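Local coordinates for protein acetylxylan esterase / glucomannan deacetylase (Cellvibrio japonicus, PDB 2W9X) that removes acetyl groups from plant cell wall xylan and, with a large preference, from glucomannan, as a secreted esterase of carbohydrate esterase family 2, at residues Y48-S51 / Y56-T59; F77-I80 / P86-I89; V109-L114 / G122-F127; D191-A196 / Q228-K233. All coordinates share one frame; numbering follows the deposited sequence.

Contact 1. Residues Y48-S51 / Y56-T59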
loop_
_atom_site.group_PDB
_atom_site.type_symbol
_atom_site.label_atom_id
_atom_site.label_comp_id
_atom_site.label_asym_id
_atom_site.label_seq_id
_atom_site.Cartn_x
_atom_site.Cartn_y
_atom_site.Cartn_z
ATOM N N TYR B 48 -15.376 -33.398 11.852
ATOM C CA TYR B 48 -14.979 -32.111 11.330
ATOM C C TYR B 48 -15.769 -31.897 10.043
ATOM O O TYR B 48 -15.579 -32.622 9.066
ATOM C CB TYR B 48 -13.465 -32.099 11.073
ATOM C CG TYR B 48 -12.651 -32.621 12.240
ATOM C CD1 TYR B 48 -12.290 -31.785 13.304
ATOM C CD2 TYR B 48 -12.262 -33.959 12.299
ATOM C CE1 TYR B 48 -11.548 -32.274 14.394
ATOM C CE2 TYR B 48 -11.527 -34.453 13.383
ATOM C CZ TYR B 48 -11.165 -33.604 14.418
ATOM O OH TYR B 48 -10.443 -34.103 15.490
ATOM N N THR B 49 -16.702 -30.948 10.083
ATOM C CA THR B 49 -17.521 -30.570 8.915
ATOM C C THR B 49 -17.014 -29.245 8.320
ATOM O O THR B 49 -16.731 -28.301 9.055
ATOM C CB THR B 49 -19.039 -30.503 9.290
ATOM O OG1 THR B 49 -19.432 -31.740 9.887
ATOM C CG2 THR B 49 -19.928 -30.260 8.074
ATOM N N TYR B 50 -16.882 -29.189 6.992
ATOM C CA TYR B 50 -16.304 -28.022 6.293
ATOM C C TYR B 50 -16.997 -27.746 4.954
ATOM O O TYR B 50 -17.611 -28.637 4.376
ATOM C CB TYR B 50 -14.800 -28.241 6.062
ATOM C CG TYR B 50 -14.515 -29.653 5.648
ATOM C CD1 TYR B 50 -14.262 -30.648 6.612
ATOM C CD2 TYR B 50 -14.575 -30.023 4.298
ATOM C CE1 TYR B 50 -14.038 -31.972 6.227
ATOM C CE2 TYR B 50 -14.357 -31.329 3.905
ATOM C CZ TYR B 50 -14.093 -32.299 4.871
ATOM O OH TYR B 50 -13.878 -33.589 4.474
ATOM N N SER B 51 -16.888 -26.513 4.453
ATOM C CA SER B 51 -17.406 -26.176 3.110
ATOM C C SER B 51 -16.598 -25.105 2.370
ATOM O O SER B 51 -16.569 -25.090 1.128
ATOM C CB SER B 51 -18.880 -25.775 3.163
ATOM O OG SER B 51 -19.053 -24.693 4.049
ATOM N N TYR B 56 -7.616 -28.050 5.501
ATOM C CA TYR B 56 -6.615 -29.113 5.680
ATOM C C TYR B 56 -6.518 -29.641 7.109
ATOM O O TYR B 56 -6.868 -28.945 8.072
ATOM C CB TYR B 56 -5.226 -28.684 5.167
ATOM C CG TYR B 56 -4.636 -27.451 5.818
ATOM C CD1 TYR B 56 -3.807 -27.559 6.938
ATOM C CD2 TYR B 56 -4.890 -26.174 5.298
ATOM C CE1 TYR B 56 -3.255 -26.429 7.537
ATOM C CE2 TYR B 56 -4.343 -25.036 5.887
ATOM C CZ TYR B 56 -3.524 -25.167 7.004
ATOM O OH TYR B 56 -2.972 -24.051 7.585
ATOM N N PHE B 57 -6.038 -30.878 7.222
ATOM C CA PHE B 57 -5.825 -31.564 8.502
ATOM C C PHE B 57 -4.421 -32.172 8.526
ATOM O O PHE B 57 -3.992 -32.806 7.542
ATOM C CB PHE B 57 -6.867 -32.671 8.701
ATOM C CG PHE B 57 -8.291 -32.198 8.581
ATOM C CD1 PHE B 57 -9.000 -31.782 9.714
ATOM C CD2 PHE B 57 -8.933 -32.183 7.349
ATOM C CE1 PHE B 57 -10.312 -31.346 9.606
ATOM C CE2 PHE B 57 -10.254 -31.744 7.236
ATOM C CZ PHE B 57 -10.941 -31.326 8.363
ATOM N N GLU B 58 -3.707 -31.965 9.634
ATOM C CA GLU B 58 -2.339 -32.458 9.775
ATOM C C GLU B 58 -2.186 -33.319 11.013
ATOM O O GLU B 58 -2.853 -33.083 12.033
ATOM C CB GLU B 58 -1.328 -31.316 9.823
ATOM C CG GLU B 58 -1.117 -30.632 8.476
ATOM C CD GLU B 58 -0.321 -29.359 8.590
ATOM O OE1 GLU B 58 0.777 -29.313 8.010
ATOM O OE2 GLU B 58 -0.782 -28.404 9.259
ATOM N N THR B 59 -1.314 -34.322 10.908
ATOM C CA THR B 59 -0.919 -35.138 12.061
ATOM C C THR B 59 0.528 -35.644 11.957
ATOM O O THR B 59 1.147 -35.572 10.886
ATOM C CB THR B 59 -1.909 -36.295 12.337
ATOM O OG1 THR B 59 -1.701 -36.770 13.666
ATOM C CG2 THR B 59 -1.732 -37.454 11.358
#
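Phe57 of segment 56-59 pushes its ring toward segment 48-51, where Tyr48 and Tyr50 receive it. Along 56-59, Tyr56 comes first and turns the other way: its hydroxyl is hydrogen-bonded to Asp191 and to the backbone N of Tyr192, so the strand shows its reverse side to the catalytic domain. Phe57 then carries the whole contact from this segment. Its CG lies anti to its carbonyl carbon (chi1 -55°), which sends the ring across the gap so that its far end enters between the two tyrosines. Toward Tyr48, Phe57 CE1 comes to 3.6 Å from Tyr48 CB and also touches the root of that ring, Tyr48 CG, at 3.7 Å. The two ring centroids of Tyr48 and Phe57 are 5.5 Å apart, with the planes inclined at 56°. Toward Tyr50, the CD1 atom of that tyrosine lies at the edge of the Phe57 ring, near its plane, and 3.8 Å from Phe57 CZ; here the planes meet at 60°. No hydrogen bond crosses between the segments. The polar end of Tyr50 is used elsewhere, bonded to Asp72, while Phe124 adds a further ring against Phe57. Glu58 points to the reverse side again, in salt bridges with Arg110 and Arg141, and Thr59 OG1 bonds to Pro29 O. Three aromatic rings thus meet between strands 47-50 and 56-62, which belong to different sheets: an aromatic cluster in the core of the N-terminal beta sandwich.

Contact 2. Residues F77-I80 / P86-I89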
loop_
_atom_site.group_PDB
_atom_site.type_symbol
_atom_site.label_atom_id
_atom_site.label_comp_id
_atom_site.label_asym_id
_atom_site.label_seq_id
_atom_site.Cartn_x
_atom_site.Cartn_y
_atom_site.Cartn_z
ATOM N N PHE B 77 -9.582 -34.724 -2.685
ATOM C CA PHE B 77 -8.543 -34.382 -1.724
ATOM C C PHE B 77 -7.212 -34.813 -2.280
ATOM O O PHE B 77 -7.143 -35.707 -3.117
ATOM C CB PHE B 77 -8.718 -35.170 -0.405
ATOM C CG PHE B 77 -9.972 -34.855 0.348
ATOM C CD1 PHE B 77 -9.970 -33.883 1.349
ATOM C CD2 PHE B 77 -11.147 -35.551 0.085
ATOM C CE1 PHE B 77 -11.132 -33.593 2.066
ATOM C CE2 PHE B 77 -12.309 -35.276 0.798
ATOM C CZ PHE B 77 -12.303 -34.297 1.791
ATOM N N ARG B 78 -6.144 -34.202 -1.782
ATOM C CA ARG B 78 -4.849 -34.850 -1.864
ATOM C C ARG B 78 -4.277 -35.146 -0.474
ATOM O O ARG B 78 -4.543 -34.420 0.504
ATOM C CB ARG B 78 -3.871 -34.099 -2.785
ATOM C CG ARG B 78 -3.370 -32.780 -2.259
ATOM C CD ARG B 78 -2.638 -31.982 -3.333
ATOM N NE ARG B 78 -2.029 -30.800 -2.715
ATOM C CZ ARG B 78 -1.313 -29.884 -3.349
ATOM N NH1 ARG B 78 -0.805 -28.873 -2.658
ATOM N NH2 ARG B 78 -1.104 -29.969 -4.658
ATOM N N LEU B 79 -3.529 -36.243 -0.400
ATOM C CA LEU B 79 -2.897 -36.685 0.834
ATOM C C LEU B 79 -1.385 -36.611 0.692
ATOM O O LEU B 79 -0.812 -37.189 -0.224
ATOM C CB LEU B 79 -3.347 -38.109 1.182
ATOM C CG LEU B 79 -2.814 -38.803 2.440
ATOM C CD1 LEU B 79 -3.304 -38.095 3.683
ATOM C CD2 LEU B 79 -3.278 -40.253 2.459
ATOM N N ILE B 80 -0.745 -35.894 1.611
ATOM C CA ILE B 80 0.696 -35.702 1.556
ATOM C C ILE B 80 1.372 -36.369 2.757
ATOM O O ILE B 80 1.253 -35.895 3.893
ATOM C CB ILE B 80 1.060 -34.199 1.462
ATOM C CG1 ILE B 80 0.305 -33.539 0.296
ATOM C CG2 ILE B 80 2.568 -34.013 1.335
ATOM C CD1 ILE B 80 0.336 -32.004 0.293
ATOM N N PRO B 86 1.933 -36.007 -3.673
ATOM C CA PRO B 86 0.558 -36.111 -3.178
ATOM C C PRO B 86 -0.220 -37.237 -3.861
ATOM O O PRO B 86 -0.064 -37.465 -5.062
ATOM C CB PRO B 86 -0.058 -34.749 -3.548
ATOM C CG PRO B 86 1.094 -33.859 -3.844
ATOM C CD PRO B 86 2.132 -34.758 -4.429
ATOM N N VAL B 87 -1.052 -37.933 -3.096
ATOM C CA VAL B 87 -1.918 -38.961 -3.663
ATOM C C VAL B 87 -3.371 -38.460 -3.670
ATOM O O VAL B 87 -3.870 -37.933 -2.662
ATOM C CB VAL B 87 -1.686 -40.374 -2.987
ATOM C CG1 VAL B 87 -1.793 -40.301 -1.481
ATOM C CG2 VAL B 87 -2.608 -41.449 -3.555
ATOM N N VAL B 88 -4.022 -38.587 -4.826
ATOM C CA VAL B 88 -5.401 -38.113 -5.024
ATOM C C VAL B 88 -6.436 -39.034 -4.353
ATOM O O VAL B 88 -6.421 -40.256 -4.549
ATOM C CB VAL B 88 -5.735 -37.956 -6.538
ATOM C CG1 VAL B 88 -7.196 -37.584 -6.750
ATOM C CG2 VAL B 88 -4.850 -36.901 -7.168
ATOM N N ILE B 89 -7.328 -38.433 -3.563
ATOM C CA ILE B 89 -8.477 -39.137 -2.994
ATOM C C ILE B 89 -9.765 -38.451 -3.456
ATOM O O ILE B 89 -10.091 -37.340 -3.031
ATOM C CB ILE B 89 -8.393 -39.232 -1.461
ATOM C CG1 ILE B 89 -7.055 -39.858 -1.040
ATOM C CG2 ILE B 89 -9.548 -40.057 -0.915
ATOM C CD1 ILE B 89 -6.658 -39.558 0.399
#
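The Phe77 ring meets segment 86-89 at its edge, where the carbonyl O of Ile89 lies near the ring plane, 3.7 Å from Phe77 CD2; the ring of Phe70, from the facing sheet, meets it at an inclined angle. The other flat group, the guanidinium of Arg78, has Pro86 CB obliquely to it. Both belong to the beta hairpin of strands 76-81 and 87-93, whose short segments run antiparallel with 143° between their directions. Phe77 with Ile89 and Leu79 with Val87 are hydrogen-bonded pairs, and Arg78 with Val88 is the non-hydrogen-bonded pair between them. Phe77 N gives to Ile89 O at 2.7 Å, and Ile89 N returns a bond to Phe77 O at 2.8 Å. Val87 N reaches Leu79 O at 3.0 Å. The face with Phe77, Leu79, Val87 and Ile89 is apolar and turns in part onto Leu68, Phe70 and Tyr97 of the opposing sheet. There Ile89 CD1 comes to 3.7 Å from Leu79 CB, which Val87 CG1 also touches. On the face with Arg78 and Val88, the Arg78 chain, extended from CG to NE, runs alongside the proline ring, with Arg78 CD 3.8 Å from Pro86 CB. The stem is thereby packed on carbon while NE forms a salt bridge with Glu112 of the neighbouring strand. Ile80 flanks the same proline with CG1. Val87 O has two donors: the N-H of Leu79 at 2.8 Å and, in a CA-H...O contact, Arg78 CA at 3.3 Å.

Contact 3. Residues V109-L114 / G122-F127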
loop_
_atom_site.group_PDB
_atom_site.type_symbol
_atom_site.label_atom_id
_atom_site.label_comp_id
_atom_site.label_asym_id
_atom_site.label_seq_id
_atom_site.Cartn_x
_atom_site.Cartn_y
_atom_site.Cartn_z
ATOM N N VAL B 109 1.804 -36.197 8.212
ATOM C CA VAL B 109 0.740 -36.414 7.220
ATOM C C VAL B 109 -0.200 -35.204 7.109
ATOM O O VAL B 109 -0.748 -34.747 8.110
ATOM C CB VAL B 109 -0.082 -37.690 7.524
ATOM C CG1 VAL B 109 -1.205 -37.868 6.513
ATOM C CG2 VAL B 109 0.815 -38.932 7.547
ATOM N N ARG B 110 -0.384 -34.716 5.881
ATOM C CA ARG B 110 -1.234 -33.557 5.587
ATOM C C ARG B 110 -2.299 -33.927 4.549
ATOM O O ARG B 110 -1.968 -34.358 3.442
ATOM C CB ARG B 110 -0.363 -32.406 5.062
ATOM C CG ARG B 110 -1.092 -31.087 4.796
ATOM C CD ARG B 110 -0.106 -30.014 4.372
ATOM N NE ARG B 110 -0.767 -28.755 4.032
ATOM C CZ ARG B 110 -0.738 -27.653 4.777
ATOM N NH1 ARG B 110 -0.078 -27.621 5.928
ATOM N NH2 ARG B 110 -1.365 -26.564 4.356
ATOM N N LEU B 111 -3.569 -33.780 4.922
ATOM C CA LEU B 111 -4.688 -34.012 4.009
ATOM C C LEU B 111 -5.249 -32.656 3.584
ATOM O O LEU B 111 -5.501 -31.799 4.446
ATOM C CB LEU B 111 -5.774 -34.844 4.705
ATOM C CG LEU B 111 -7.171 -34.948 4.074
ATOM C CD1 LEU B 111 -7.198 -35.939 2.914
ATOM C CD2 LEU B 111 -8.229 -35.312 5.128
ATOM N N GLU B 112 -5.437 -32.454 2.273
ATOM C CA GLU B 112 -5.948 -31.168 1.762
ATOM C C GLU B 112 -7.171 -31.311 0.858
ATOM O O GLU B 112 -7.179 -32.113 -0.069
ATOM C CB GLU B 112 -4.853 -30.406 0.985
ATOM C CG GLU B 112 -3.603 -30.061 1.806
ATOM C CD GLU B 112 -2.485 -29.427 1.003
ATOM O OE1 GLU B 112 -2.463 -29.514 -0.251
ATOM O OE2 GLU B 112 -1.602 -28.828 1.644
ATOM N N LYS B 113 -8.193 -30.502 1.124
ATOM C CA LYS B 113 -9.329 -30.331 0.214
ATOM C C LYS B 113 -8.885 -29.507 -1.014
ATOM O O LYS B 113 -8.185 -28.498 -0.884
ATOM C CB LYS B 113 -10.480 -29.651 0.960
ATOM C CG LYS B 113 -11.696 -29.245 0.143
ATOM C CD LYS B 113 -12.399 -28.105 0.880
ATOM C CE LYS B 113 -13.909 -28.192 0.831
ATOM N NZ LYS B 113 -14.478 -27.688 -0.432
ATOM N N LEU B 114 -9.286 -29.964 -2.200
ATOM C CA LEU B 114 -8.887 -29.339 -3.468
ATOM C C LEU B 114 -10.041 -28.578 -4.095
ATOM O O LEU B 114 -9.854 -27.526 -4.683
ATOM C CB LEU B 114 -8.437 -30.433 -4.450
ATOM C CG LEU B 114 -7.001 -30.940 -4.467
ATOM C CD1 LEU B 114 -6.305 -30.867 -3.146
ATOM C CD2 LEU B 114 -6.888 -32.318 -5.102
ATOM N N GLY B 122 -18.795 -31.386 3.608
ATOM C CA GLY B 122 -18.174 -32.711 3.737
ATOM C C GLY B 122 -17.693 -32.931 5.157
ATOM O O GLY B 122 -17.498 -31.971 5.901
ATOM N N ARG B 123 -17.508 -34.191 5.545
ATOM C CA ARG B 123 -16.993 -34.488 6.874
ATOM C C ARG B 123 -15.723 -35.342 6.849
ATOM O O ARG B 123 -15.609 -36.305 6.080
ATOM C CB ARG B 123 -18.068 -35.156 7.745
ATOM C CG ARG B 123 -19.471 -34.552 7.601
ATOM C CD ARG B 123 -20.353 -34.825 8.811
ATOM N NE ARG B 123 -20.801 -36.213 8.892
ATOM C CZ ARG B 123 -20.170 -37.167 9.576
ATOM N NH1 ARG B 123 -19.048 -36.875 10.215
ATOM N NH2 ARG B 123 -20.647 -38.413 9.619
ATOM N N PHE B 124 -14.769 -34.962 7.695
ATOM C CA PHE B 124 -13.602 -35.782 7.997
ATOM C C PHE B 124 -13.735 -36.265 9.436
ATOM O O PHE B 124 -14.046 -35.472 10.335
ATOM C CB PHE B 124 -12.316 -34.975 7.807
ATOM C CG PHE B 124 -11.050 -35.732 8.118
ATOM C CD1 PHE B 124 -10.738 -36.913 7.446
ATOM C CD2 PHE B 124 -10.141 -35.230 9.048
ATOM C CE1 PHE B 124 -9.555 -37.600 7.726
ATOM C CE2 PHE B 124 -8.947 -35.906 9.323
ATOM C CZ PHE B 124 -8.655 -37.085 8.657
ATOM N N LEU B 125 -13.499 -37.560 9.642
ATOM C CA LEU B 125 -13.674 -38.190 10.949
ATOM C C LEU B 125 -12.366 -38.562 11.666
ATOM O O LEU B 125 -12.400 -39.268 12.677
ATOM C CB LEU B 125 -14.588 -39.422 10.832
ATOM C CG LEU B 125 -16.041 -39.225 10.393
ATOM C CD1 LEU B 125 -16.821 -40.529 10.504
ATOM C CD2 LEU B 125 -16.686 -38.186 11.256
ATOM N N GLY B 126 -11.223 -38.111 11.147
ATOM C CA GLY B 126 -9.955 -38.255 11.872
ATOM C C GLY B 126 -8.909 -39.224 11.346
ATOM O O GLY B 126 -9.156 -39.993 10.404
ATOM N N PHE B 127 -7.731 -39.158 11.984
ATOM C CA PHE B 127 -6.581 -40.026 11.713
ATOM C C PHE B 127 -6.481 -41.129 12.770
ATOM O O PHE B 127 -6.192 -40.840 13.938
ATOM C CB PHE B 127 -5.279 -39.212 11.751
ATOM C CG PHE B 127 -5.189 -38.121 10.713
ATOM C CD1 PHE B 127 -4.856 -38.420 9.394
ATOM C CD2 PHE B 127 -5.397 -36.790 11.066
ATOM C CE1 PHE B 127 -4.759 -37.413 8.434
ATOM C CE2 PHE B 127 -5.301 -35.775 10.113
ATOM C CZ PHE B 127 -4.978 -36.088 8.792
#
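In the core of the N-terminal beta sandwich, where its two sheets face each other, Leu111 of strand 108-113 meets Phe124 of strand 122-128. The strand segments are almost antiparallel, at 167°, but their axes stay 10.2 Å apart, so side chains alone bridge the gap. Leu111 CG lies opposite its own backbone N (chi1 166°), and the CD2 methyl is carried over one face of the Phe124 ring. It sits 3.8 Å from the ring centroid in a CH-pi contact, offset toward the rim and nearest to Phe124 CE1, at 3.7 Å. The opposite face of that ring is covered by its own strand: Gly126 N, of a residue with positive phi (110°), stands 3.5 Å above the plane, over the centre. Phe127 comes next along the strand and presents a face to Phe124, whose CZ lies over the ring centre, 3.7 Å above the plane. From the other strand Val109 CG1 approaches Phe127 CE1 at 4.1 Å, crossing obliquely, and Leu111 CB lies farther off, at Phe127 CZ. On the side of 108-113 turned away from the sandwich core, Arg110 NE forms a salt bridge to Glu112 OE2, which lies close to the guanidinium plane and uses its anti lone pair; Glu112 is also paired with Lys186. Such a division implies that the sheets are joined here by dispersion and CH-pi forces, while the charged groups pair on the face turned away from the core, where they probably offset one another.

Contact 4. Residues D191-A196 / Q228-K233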
loop_
_atom_site.group_PDB
_atom_site.type_symbol
_atom_site.label_atom_id
_atom_site.label_comp_id
_atom_site.label_asym_id
_atom_site.label_seq_id
_atom_site.Cartn_x
_atom_site.Cartn_y
_atom_site.Cartn_z
ATOM N N ASP B 191 -0.191 -20.789 8.705
ATOM C CA ASP B 191 -1.501 -21.395 8.563
ATOM C C ASP B 191 -2.392 -20.482 7.733
ATOM O O ASP B 191 -2.165 -19.268 7.671
ATOM C CB ASP B 191 -2.108 -21.710 9.934
ATOM C CG ASP B 191 -1.536 -22.973 10.530
ATOM O OD1 ASP B 191 -1.570 -24.034 9.861
ATOM O OD2 ASP B 191 -1.032 -22.894 11.663
ATOM N N TYR B 192 -3.376 -21.052 7.045
ATOM C CA TYR B 192 -4.202 -20.228 6.167
ATOM C C TYR B 192 -5.650 -20.619 6.174
ATOM O O TYR B 192 -5.986 -21.786 6.389
ATOM C CB TYR B 192 -3.676 -20.223 4.711
ATOM C CG TYR B 192 -3.506 -21.592 4.057
ATOM C CD1 TYR B 192 -4.530 -22.167 3.299
ATOM C CD2 TYR B 192 -2.296 -22.291 4.164
ATOM C CE1 TYR B 192 -4.365 -23.417 2.690
ATOM C CE2 TYR B 192 -2.114 -23.526 3.541
ATOM C CZ TYR B 192 -3.141 -24.079 2.810
ATOM O OH TYR B 192 -2.939 -25.303 2.221
ATOM N N GLN B 193 -6.492 -19.613 5.944
ATOM C CA GLN B 193 -7.906 -19.790 5.654
ATOM C C GLN B 193 -8.182 -19.144 4.300
ATOM O O GLN B 193 -7.722 -18.034 4.039
ATOM C CB GLN B 193 -8.769 -19.132 6.742
ATOM C CG GLN B 193 -8.744 -19.869 8.087
ATOM C CD GLN B 193 -9.915 -19.483 8.989
ATOM O OE1 GLN B 193 -10.064 -20.013 10.095
ATOM N NE2 GLN B 193 -10.748 -18.551 8.521
ATOM N N ILE B 194 -8.913 -19.855 3.442
ATOM C CA ILE B 194 -9.310 -19.353 2.118
ATOM C C ILE B 194 -10.828 -19.209 2.117
ATOM O O ILE B 194 -11.561 -20.114 1.737
ATOM C CB ILE B 194 -8.843 -20.270 0.945
ATOM C CG1 ILE B 194 -7.362 -20.676 1.098
ATOM C CG2 ILE B 194 -9.132 -19.613 -0.417
ATOM C CD1 ILE B 194 -6.340 -19.507 1.041
ATOM N N ASN B 195 -11.295 -18.051 2.553
ATOM C CA ASN B 195 -12.722 -17.792 2.606
ATOM C C ASN B 195 -13.166 -17.086 1.334
ATOM O O ASN B 195 -13.309 -15.863 1.280
ATOM C CB ASN B 195 -13.046 -17.016 3.875
ATOM C CG ASN B 195 -12.699 -17.807 5.113
ATOM O OD1 ASN B 195 -12.947 -19.021 5.174
ATOM N ND2 ASN B 195 -12.097 -17.146 6.096
ATOM N N ALA B 196 -13.343 -17.895 0.299
ATOM C CA ALA B 196 -13.700 -17.424 -1.019
ATOM C C ALA B 196 -14.824 -18.286 -1.573
ATOM O O ALA B 196 -14.942 -19.445 -1.227
ATOM C CB ALA B 196 -12.479 -17.491 -1.949
ATOM N N GLN B 228 -24.476 -21.315 11.820
ATOM C CA GLN B 228 -23.488 -21.025 12.865
ATOM C C GLN B 228 -22.446 -19.987 12.488
ATOM O O GLN B 228 -21.772 -20.090 11.447
ATOM C CB GLN B 228 -22.812 -22.294 13.400
ATOM C CG GLN B 228 -22.330 -23.269 12.345
ATOM C CD GLN B 228 -23.468 -24.069 11.729
ATOM O OE1 GLN B 228 -24.244 -24.708 12.441
ATOM N NE2 GLN B 228 -23.573 -24.033 10.401
ATOM N N LEU B 229 -22.322 -18.988 13.356
ATOM C CA LEU B 229 -21.315 -17.960 13.190
ATOM C C LEU B 229 -19.950 -18.541 13.475
ATOM O O LEU B 229 -19.786 -19.320 14.417
ATOM C CB LEU B 229 -21.580 -16.775 14.121
ATOM C CG LEU B 229 -22.759 -15.865 13.760
ATOM C CD1 LEU B 229 -23.187 -15.022 14.959
ATOM C CD2 LEU B 229 -22.416 -14.994 12.538
ATOM N N TYR B 230 -18.972 -18.160 12.666
ATOM C CA TYR B 230 -17.615 -18.619 12.897
ATOM C C TYR B 230 -16.931 -17.772 13.964
ATOM O O TYR B 230 -16.886 -16.546 13.862
ATOM C CB TYR B 230 -16.793 -18.666 11.594
ATOM C CG TYR B 230 -15.445 -19.320 11.798
ATOM C CD1 TYR B 230 -15.330 -20.701 11.946
ATOM C CD2 TYR B 230 -14.289 -18.547 11.886
ATOM C CE1 TYR B 230 -14.086 -21.294 12.159
ATOM C CE2 TYR B 230 -13.054 -19.122 12.106
ATOM C CZ TYR B 230 -12.950 -20.488 12.233
ATOM O OH TYR B 230 -11.705 -21.040 12.454
ATOM N N HIS B 231 -16.429 -18.434 15.001
ATOM C CA HIS B 231 -15.615 -17.777 16.006
ATOM C C HIS B 231 -14.411 -18.651 16.310
ATOM O O HIS B 231 -14.556 -19.843 16.601
ATOM C CB HIS B 231 -16.417 -17.496 17.294
ATOM C CG HIS B 231 -17.534 -16.514 17.111
ATOM N ND1 HIS B 231 -17.341 -15.257 16.574
ATOM C CD2 HIS B 231 -18.856 -16.601 17.396
ATOM C CE1 HIS B 231 -18.496 -14.614 16.538
ATOM N NE2 HIS B 231 -19.430 -15.406 17.034
ATOM N N ASN B 232 -13.224 -18.058 16.233
ATOM C CA ASN B 232 -11.995 -18.762 16.603
ATOM C C ASN B 232 -10.975 -17.804 17.208
ATOM O O ASN B 232 -10.327 -17.039 16.501
ATOM C CB ASN B 232 -11.409 -19.501 15.395
ATOM C CG ASN B 232 -10.355 -20.523 15.784
ATOM O OD1 ASN B 232 -9.834 -20.518 16.902
ATOM N ND2 ASN B 232 -10.022 -21.398 14.849
ATOM N N LYS B 233 -10.841 -17.855 18.527
ATOM C CA LYS B 233 -10.002 -16.907 19.254
ATOM C C LYS B 233 -8.535 -17.038 18.884
ATOM O O LYS B 233 -7.778 -16.075 18.995
#
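One pair of side chains, Gln193 and Tyr230, makes this entire contact, although their segments lie more than thirty residues apart and their backbones stay distant: the nearest CA atoms, those of Gln193 and Asn232, are still 11.7 Å from each other. The two side chains come from opposite directions. Gln193 is extended beyond CG and brings its amide to the phenol end of Tyr230, whose CG is turned opposite its backbone N (chi1 -172°), directing the ring toward the strand. Amide and ring planes stand 66° apart. The modelled Gln193 OE1 is 3.1 Å from Tyr230 OH. Gln193 belongs to strand 191-196, an outermost strand of the parallel sheet in the SGNH-hydrolase domain, and Tyr230 to the irregular loop that leads to strand 239-243. The contact therefore lays a loop against the border of the alpha/beta fold, away from the annotated catalytic residues; Arg35 and Trp235 also touch Gln193. Within the loop, Asn232 ND2 donates to Tyr230 OH at 2.9 Å with an angle of 165°, the hydroxyl lying in the Asn232 amide plane. Asn232 OD1 in turn accepts from the backbone N of His234. On the strand, Asn195 centres an inverse gamma turn closed by a weak bond from Ala196 N to Ile194 O, and its ND2 is hydrogen-bonded to Glu146 OE2.

Contacts 1 and 3 lie about 5 Å apart, centre to centre, and join the same two sheets of the N-terminal sandwich through largely buried aromatic and aliphatic side chains; each joins one strand of either sheet, and within each sheet the strands of the two contacts are neighbours. Contact 2 instead works within one sheet: backbone hydrogen bonds tie a partly exposed hairpin, which adjoins strand 108-113 of contact 3 through Ile80 N to Arg110 O. Contact 4 lies in the other domain and is the smallest, with a polar meeting at a sheet border. Its strand nevertheless touches contacts 1 and 3, at Tyr56 and through Tyr192 OH with Arg110, a polar junction between the two domains.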